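Hypothetical protein (Nostoc punctiforme, PDB 2O62) is of unknown function but consists of two calycin-type beta domains, a DUF3598 N-terminal domain and a C-terminal one related to an ATP synthase biogenesis factor. Local coordinates at residues F92-F98 and L233-W239; F111-L117 and S223-V227. One frame throughout, in Å; residues are numbered along the deposited sequence. Where two conformers were deposited one is given.

In the fold
Where two beta domains share an interface, its middle and its edge can be built differently, as here. Interaction 1, close to the centre of the molecule, is buried: a strand of the N-terminal sheet lies over a strand of the C-terminal barrel, with apolar packing and no hydrogen bond between them. Interaction 2 lies farther out and is partly exposed; a hairpin turn of the N-terminal sheet meets the end of barrel strand 219-224 and the loop after it, hydrogen bonds going to the loop. The two are continuous: Phe92 O lies 3.1 Å from Phe111 N, a probable hydrogen bond, and Phe92 CD2 packs 3.7 Å from Val227 CG2. Strands 219-224 and 233-242 are barrel neighbours.

Interaction 1. Residues F92-F98 and L233-W239; sequences FGGELAF and LFLEAGW
Two extended strands, 93-98 and 233-239, run in roughly the same direction, their local axes 7.5 Å apart at closest approach and crossing at -32°. They belong to different sheets stacked face to face, and no hydrogen bond joins them. Gly93 lies nearest Leu235 (CA to CA 7.1 Å), Leu96 nearest Ala237 (6.5 Å) and Phe98 nearest Trp239 (7.8 Å). Gly93 and Gly94 have phi near +150° and +141° with psi close to 180°, a conformation suited to glycine; a CB on Gly94 would also sit tightly against Leu235.

Leu233, Leu235, Ala237 and Trp239 point their CA-to-CB bonds toward the partner strand, met by Phe92, Leu96 and Phe98. Phe92 (chi1 t) places CZ 3.9 Å from both Leu233 CB and Leu235 CB, with Leu233 CD1 over one ring face. Leu235 (t, p) packs against the glycine backbone, its CD2 3.6 Å from Gly94 C. Leu96 (m, t) drives CD1 to 3.3 Å from Ala237 CB. Phe98 (m) receives Trp239 CB over its ring face in a CH-pi contact, 4.3 Å from the centroid, while Phe98 CB lies 3.4 Å from Trp239 CE3. Glu95 points away and forms a salt bridge with Arg106.

The crossing angle is that of aligned beta-sheet packing, here between the N-terminal sheet and the C-terminal barrel. Small residues at Gly94 and Ala237 permit the close approach. Because the strands share no hydrogen bond, and apolar side chains pack on one another and on the partner's backbone (Leu96 CD1 lies 3.2 Å from Ala237 N), the sheets are held here by side-chain fit, burying 577 Å² over both segments.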
loop_
_atom_site.group_PDB
_atom_site.type_symbol
_atom_site.label_atom_id
_atom_site.label_comp_id
_atom_site.label_asym_id
_atom_site.label_seq_id
_atom_site.Cartn_x
_atom_site.Cartn_y
_atom_site.Cartn_z
ATOM N N PHE A 92 -8.705 12.530 0.982
ATOM C CA PHE A 92 -7.529 11.744 0.644
ATOM C C PHE A 92 -7.732 10.294 1.156
ATOM O O PHE A 92 -8.532 10.017 2.049
ATOM C CB PHE A 92 -6.295 12.355 1.281
ATOM C CG PHE A 92 -4.983 11.760 0.813
ATOM C CD1 PHE A 92 -4.698 11.660 -0.549
ATOM C CD2 PHE A 92 -4.035 11.382 1.728
ATOM C CE1 PHE A 92 -3.508 11.168 -0.965
ATOM C CE2 PHE A 92 -2.826 10.894 1.332
ATOM C CZ PHE A 92 -2.567 10.772 -0.018
ATOM N N GLY A 93 -7.016 9.380 0.535
ATOM C CA GLY A 93 -7.128 7.965 0.812
ATOM C C GLY A 93 -6.823 7.136 -0.413
ATOM O O GLY A 93 -6.352 7.669 -1.417
ATOM N N GLY A 94 -7.081 5.834 -0.334
ATOM C CA GLY A 94 -6.899 4.963 -1.479
ATOM C C GLY A 94 -6.315 3.639 -0.991
ATOM O O GLY A 94 -6.087 3.446 0.200
ATOM N N GLU A 95 -6.054 2.738 -1.932
ATOM C CA GLU A 95 -5.661 1.367 -1.623
ATOM C C GLU A 95 -4.318 1.040 -2.264
ATOM O O GLU A 95 -4.105 1.341 -3.444
ATOM C CB GLU A 95 -6.706 0.421 -2.184
ATOM C CG GLU A 95 -6.383 -1.060 -2.024
ATOM C CD GLU A 95 -7.416 -1.969 -2.664
ATOM O OE1 GLU A 95 -8.363 -1.463 -3.297
ATOM O OE2 GLU A 95 -7.281 -3.192 -2.560
ATOM N N LEU A 96 -3.444 0.403 -1.500
ATOM C CA LEU A 96 -2.236 -0.206 -2.022
ATOM C C LEU A 96 -2.371 -1.716 -1.862
ATOM O O LEU A 96 -2.541 -2.214 -0.769
ATOM C CB LEU A 96 -1.029 0.325 -1.237
ATOM C CG LEU A 96 -1.002 1.882 -1.286
ATOM C CD1 LEU A 96 -0.290 2.445 -0.156
ATOM C CD2 LEU A 96 -0.469 2.410 -2.511
ATOM N N ALA A 97 -2.244 -2.436 -2.952
ATOM C CA ALA A 97 -2.528 -3.872 -2.988
ATOM C C ALA A 97 -1.317 -4.637 -3.517
ATOM O O ALA A 97 -0.981 -4.525 -4.686
ATOM C CB ALA A 97 -3.761 -4.123 -3.897
ATOM N N PHE A 98 -0.657 -5.388 -2.635
ATOM C CA PHE A 98 0.475 -6.243 -2.967
ATOM C C PHE A 98 0.049 -7.683 -3.268
ATOM O O PHE A 98 -0.741 -8.268 -2.535
ATOM C CB PHE A 98 1.514 -6.279 -1.820
ATOM C CG PHE A 98 1.962 -4.935 -1.330
ATOM C CD1 PHE A 98 1.277 -4.280 -0.298
ATOM C CD2 PHE A 98 3.112 -4.350 -1.851
ATOM C CE1 PHE A 98 1.709 -3.072 0.188
ATOM C CE2 PHE A 98 3.531 -3.112 -1.377
ATOM C CZ PHE A 98 2.835 -2.485 -0.387
ATOM N N LEU A 233 1.079 14.993 -2.312
ATOM C CA LEU A 233 0.638 13.983 -1.381
ATOM C C LEU A 233 1.063 12.611 -1.847
ATOM O O LEU A 233 1.085 12.302 -3.045
ATOM C CB LEU A 233 -0.876 14.024 -1.247
ATOM C CG LEU A 233 -1.450 15.299 -0.634
ATOM C CD1 LEU A 233 -2.947 15.435 -0.895
ATOM C CD2 LEU A 233 -1.204 15.281 0.860
ATOM N N PHE A 234 1.362 11.769 -0.872
ATOM C CA PHE A 234 1.916 10.429 -1.101
ATOM C C PHE A 234 1.205 9.477 -0.127
ATOM O O PHE A 234 1.229 9.690 1.075
ATOM C CB PHE A 234 3.427 10.419 -0.851
ATOM C CG PHE A 234 4.174 11.457 -1.671
ATOM C CD1 PHE A 234 4.639 11.147 -2.941
ATOM C CD2 PHE A 234 4.425 12.731 -1.164
ATOM C CE1 PHE A 234 5.306 12.087 -3.707
ATOM C CE2 PHE A 234 5.084 13.683 -1.937
ATOM C CZ PHE A 234 5.530 13.359 -3.209
ATOM N N LEU A 235 0.503 8.496 -0.673
ATOM C CA LEU A 235 -0.127 7.433 0.109
ATOM C C LEU A 235 0.836 6.243 0.030
ATOM O O LEU A 235 1.167 5.815 -1.045
ATOM C CB LEU A 235 -1.424 7.096 -0.581
ATOM C CG LEU A 235 -2.377 6.163 0.074
ATOM C CD1 LEU A 235 -3.028 6.893 1.213
ATOM C CD2 LEU A 235 -3.391 5.666 -0.971
ATOM N N GLU A 236 1.305 5.748 1.175
ATOM C CA GLU A 236 2.345 4.708 1.192
ATOM C C GLU A 236 1.950 3.597 2.155
ATOM O O GLU A 236 1.304 3.814 3.194
ATOM C CB GLU A 236 3.784 5.220 1.539
ATOM C CG GLU A 236 4.954 4.099 1.496
ATOM C CD GLU A 236 6.385 4.685 1.625
ATOM O OE1 GLU A 236 6.456 5.854 2.054
ATOM O OE2 GLU A 236 7.423 4.022 1.292
ATOM N N ALA A 237 2.315 2.394 1.736
ATOM C CA ALA A 237 2.204 1.199 2.543
ATOM C C ALA A 237 3.429 0.343 2.241
ATOM O O ALA A 237 4.086 0.498 1.221
ATOM C CB ALA A 237 0.924 0.434 2.166
ATOM N N GLY A 238 3.648 -0.609 3.104
ATOM C CA GLY A 238 4.775 -1.532 3.044
ATOM C C GLY A 238 4.320 -2.890 3.484
ATOM O O GLY A 238 3.333 -3.033 4.217
ATOM N N TRP A 239 5.072 -3.901 3.074
ATOM C CA TRP A 239 4.812 -5.258 3.488
ATOM C C TRP A 239 6.119 -5.992 3.616
ATOM O O TRP A 239 6.799 -6.157 2.609
ATOM C CB TRP A 239 3.980 -5.946 2.425
ATOM C CG TRP A 239 3.426 -7.270 2.781
ATOM C CD1 TRP A 239 3.232 -7.782 4.047
ATOM C CD2 TRP A 239 2.963 -8.255 1.879
ATOM N NE1 TRP A 239 2.631 -8.996 3.968
ATOM C CE2 TRP A 239 2.458 -9.322 2.650
ATOM C CE3 TRP A 239 2.852 -8.319 0.482
ATOM C CZ2 TRP A 239 1.890 -10.455 2.076
ATOM C CZ3 TRP A 239 2.288 -9.432 -0.085
ATOM C CH2 TRP A 239 1.809 -10.498 0.709
#

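Interaction 2. Residues F111-L117 and S223-V227; sequences FDRNGHL and SPLKV. With GOL (glycerol), chain J.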
loop_
_atom_site.group_PDB
_atom_site.type_symbol
_atom_site.label_atom_id
_atom_site.label_comp_id
_atom_site.label_asym_id
_atom_site.label_seq_id
_atom_site.Cartn_x
_atom_site.Cartn_y
_atom_site.Cartn_z
ATOM N N PHE A 111 -8.914 9.192 5.038
ATOM C CA PHE A 111 -8.715 10.477 5.694
ATOM C C PHE A 111 -10.032 11.211 5.824
ATOM O O PHE A 111 -10.919 11.098 4.958
ATOM C CB PHE A 111 -7.681 11.346 4.925
ATOM C CG PHE A 111 -6.270 10.768 4.955
ATOM C CD1 PHE A 111 -5.951 9.627 4.241
ATOM C CD2 PHE A 111 -5.283 11.348 5.762
ATOM C CE1 PHE A 111 -4.671 9.073 4.267
ATOM C CE2 PHE A 111 -4.005 10.779 5.791
ATOM C CZ PHE A 111 -3.717 9.644 5.047
ATOM N N ASP A 112 -10.119 12.008 6.867
ATOM C CA ASP A 112 -11.305 12.792 7.147
ATOM C C ASP A 112 -11.322 14.134 6.434
ATOM O O ASP A 112 -10.469 14.429 5.601
ATOM C CB ASP A 112 -11.510 12.907 8.669
ATOM C CG ASP A 112 -10.503 13.782 9.360
ATOM O OD1 ASP A 112 -9.940 14.663 8.711
ATOM O OD2 ASP A 112 -10.308 13.573 10.582
ATOM N N ARG A 113 -12.315 14.950 6.737
ATOM C CA ARG A 113 -12.460 16.222 6.048
ATOM C C ARG A 113 -11.423 17.257 6.432
ATOM O O ARG A 113 -11.262 18.228 5.707
ATOM C CB ARG A 113 -13.863 16.778 6.260
ATOM C CG ARG A 113 -14.896 15.902 5.628
ATOM C CD ARG A 113 -16.263 16.458 5.805
ATOM N NE ARG A 113 -17.226 15.413 5.544
ATOM C CZ ARG A 113 -17.600 15.037 4.329
ATOM N NH1 ARG A 113 -17.089 15.619 3.244
ATOM N NH2 ARG A 113 -18.461 14.070 4.194
ATOM N N ASN A 114 -10.775 17.069 7.576
ATOM C CA ASN A 114 -9.723 17.964 8.037
ATOM C C ASN A 114 -8.352 17.476 7.597
ATOM O O ASN A 114 -7.310 18.012 8.014
ATOM C CB ASN A 114 -9.762 18.102 9.550
ATOM C CG ASN A 114 -11.092 18.637 10.061
ATOM O OD1 ASN A 114 -11.707 18.046 10.954
ATOM N ND2 ASN A 114 -11.557 19.731 9.488
ATOM N N GLY A 115 -8.345 16.471 6.737
ATOM C CA GLY A 115 -7.116 15.938 6.206
ATOM C C GLY A 115 -6.311 15.086 7.166
ATOM O O GLY A 115 -5.122 14.936 6.931
ATOM N N HIS A 116 -6.948 14.463 8.176
ATOM C CA HIS A 116 -6.264 13.583 9.112
ATOM C C HIS A 116 -6.662 12.129 8.888
ATOM O O HIS A 116 -7.802 11.843 8.553
ATOM C CB HIS A 116 -6.615 13.962 10.542
ATOM C CG HIS A 116 -6.151 15.318 10.936
ATOM N ND1 HIS A 116 -6.994 16.262 11.470
ATOM C CD2 HIS A 116 -4.940 15.902 10.849
ATOM C CE1 HIS A 116 -6.314 17.364 11.732
ATOM N NE2 HIS A 116 -5.064 17.174 11.355
ATOM N N LEU A 117 -5.729 11.200 9.101
ATOM C CA LEU A 117 -6.035 9.780 8.984
ATOM C C LEU A 117 -7.161 9.405 9.958
ATOM O O LEU A 117 -7.114 9.733 11.146
ATOM C CB LEU A 117 -4.795 8.918 9.208
ATOM C CG LEU A 117 -4.947 7.403 9.049
ATOM C CD1 LEU A 117 -5.152 7.020 7.630
ATOM C CD2 LEU A 117 -3.697 6.746 9.548
ATOM N N SER A 223 1.409 7.742 6.525
ATOM C CA SER A 223 0.341 8.701 6.326
ATOM C C SER A 223 0.830 10.122 6.557
ATOM O O SER A 223 1.471 10.377 7.581
ATOM C CB SER A 223 -0.801 8.488 7.307
ATOM O OG SER A 223 -1.296 7.147 7.193
ATOM N N PRO A 224 0.453 11.060 5.654
ATOM C CA PRO A 224 0.652 12.486 5.947
ATOM C C PRO A 224 0.091 12.869 7.328
ATOM O O PRO A 224 -0.954 12.391 7.704
ATOM C CB PRO A 224 -0.137 13.182 4.820
ATOM C CG PRO A 224 -0.274 12.164 3.736
ATOM C CD PRO A 224 -0.210 10.842 4.354
ATOM N N LEU A 225 0.790 13.693 8.102
ATOM C CA LEU A 225 0.216 14.163 9.355
ATOM C C LEU A 225 -1.037 15.014 9.108
ATOM O O LEU A 225 -1.948 15.034 9.927
ATOM C CB LEU A 225 1.242 14.963 10.165
ATOM C CG LEU A 225 2.410 14.096 10.673
ATOM C CD1 LEU A 225 3.513 14.956 11.322
ATOM C CD2 LEU A 225 1.913 12.991 11.621
ATOM N N LYS A 226 -1.049 15.754 8.007
ATOM C CA LYS A 226 -2.230 16.526 7.622
ATOM C C LYS A 226 -2.156 16.763 6.161
ATOM O O LYS A 226 -1.138 17.232 5.668
ATOM C CB LYS A 226 -2.321 17.883 8.305
ATOM C CG LYS A 226 -3.697 18.629 8.028
ATOM C CD LYS A 226 -3.918 19.856 8.878
ATOM C CE LYS A 226 -5.410 20.301 8.957
ATOM N NZ LYS A 226 -5.977 20.554 7.625
ATOM N N VAL A 227 -3.227 16.444 5.468
ATOM C CA VAL A 227 -3.347 16.793 4.079
ATOM C C VAL A 227 -3.537 18.303 3.966
ATOM O O VAL A 227 -4.498 18.841 4.492
ATOM C CB VAL A 227 -4.516 16.037 3.441
ATOM C CG1 VAL A 227 -4.704 16.461 2.015
ATOM C CG2 VAL A 227 -4.274 14.584 3.532
HETATM C C1 GOL J . -3.303 11.834 10.911
HETATM O O1 GOL J . -2.857 11.913 9.584
HETATM C C2 GOL J . -2.212 11.592 11.938
HETATM O O2 GOL J . -2.605 10.524 12.776
HETATM C C3 GOL J . -2.099 12.817 12.841
HETATM O O3 GOL J . -2.055 14.004 12.072
#
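Phe111 opens the contact, its CA-to-CB bond pointing toward 223-227: CZ lies 3.8 Å from Pro224 CD, and CD2 4.1 Å from Val227 CG2. Asp112 organises the turn, its OD1 accepting from Asn114 N (2.8 Å), an Asx turn, and from His116 N (3.0 Å). At the exposed tip, Asn114 O accepts a hydrogen bond from Lys226 NZ (2.9 Å). Gly115 has positive phi; its O receives Val227 N at 2.8 Å, and a CB here would clash with Val227 O. His116 brings CD2 to 3.2 Å from Leu225 O. Leu117 N donates to O1 (3.0 Å) of a glycerol, probably from the crystallisation liquor, that is also hydrogen-bonded to Gln211, while Leu117 CD2 approaches Ser223 OG (3.4 Å), itself hydrogen-bonded to Gln109. With Gly115 N to Asp112 O (3.2 Å) and Asp112 N to His116 O (2.9 Å), the segment is a type I turn with a G1 bulge, a classic beta-hairpin connection, here joining strands 103-111 and 117-127.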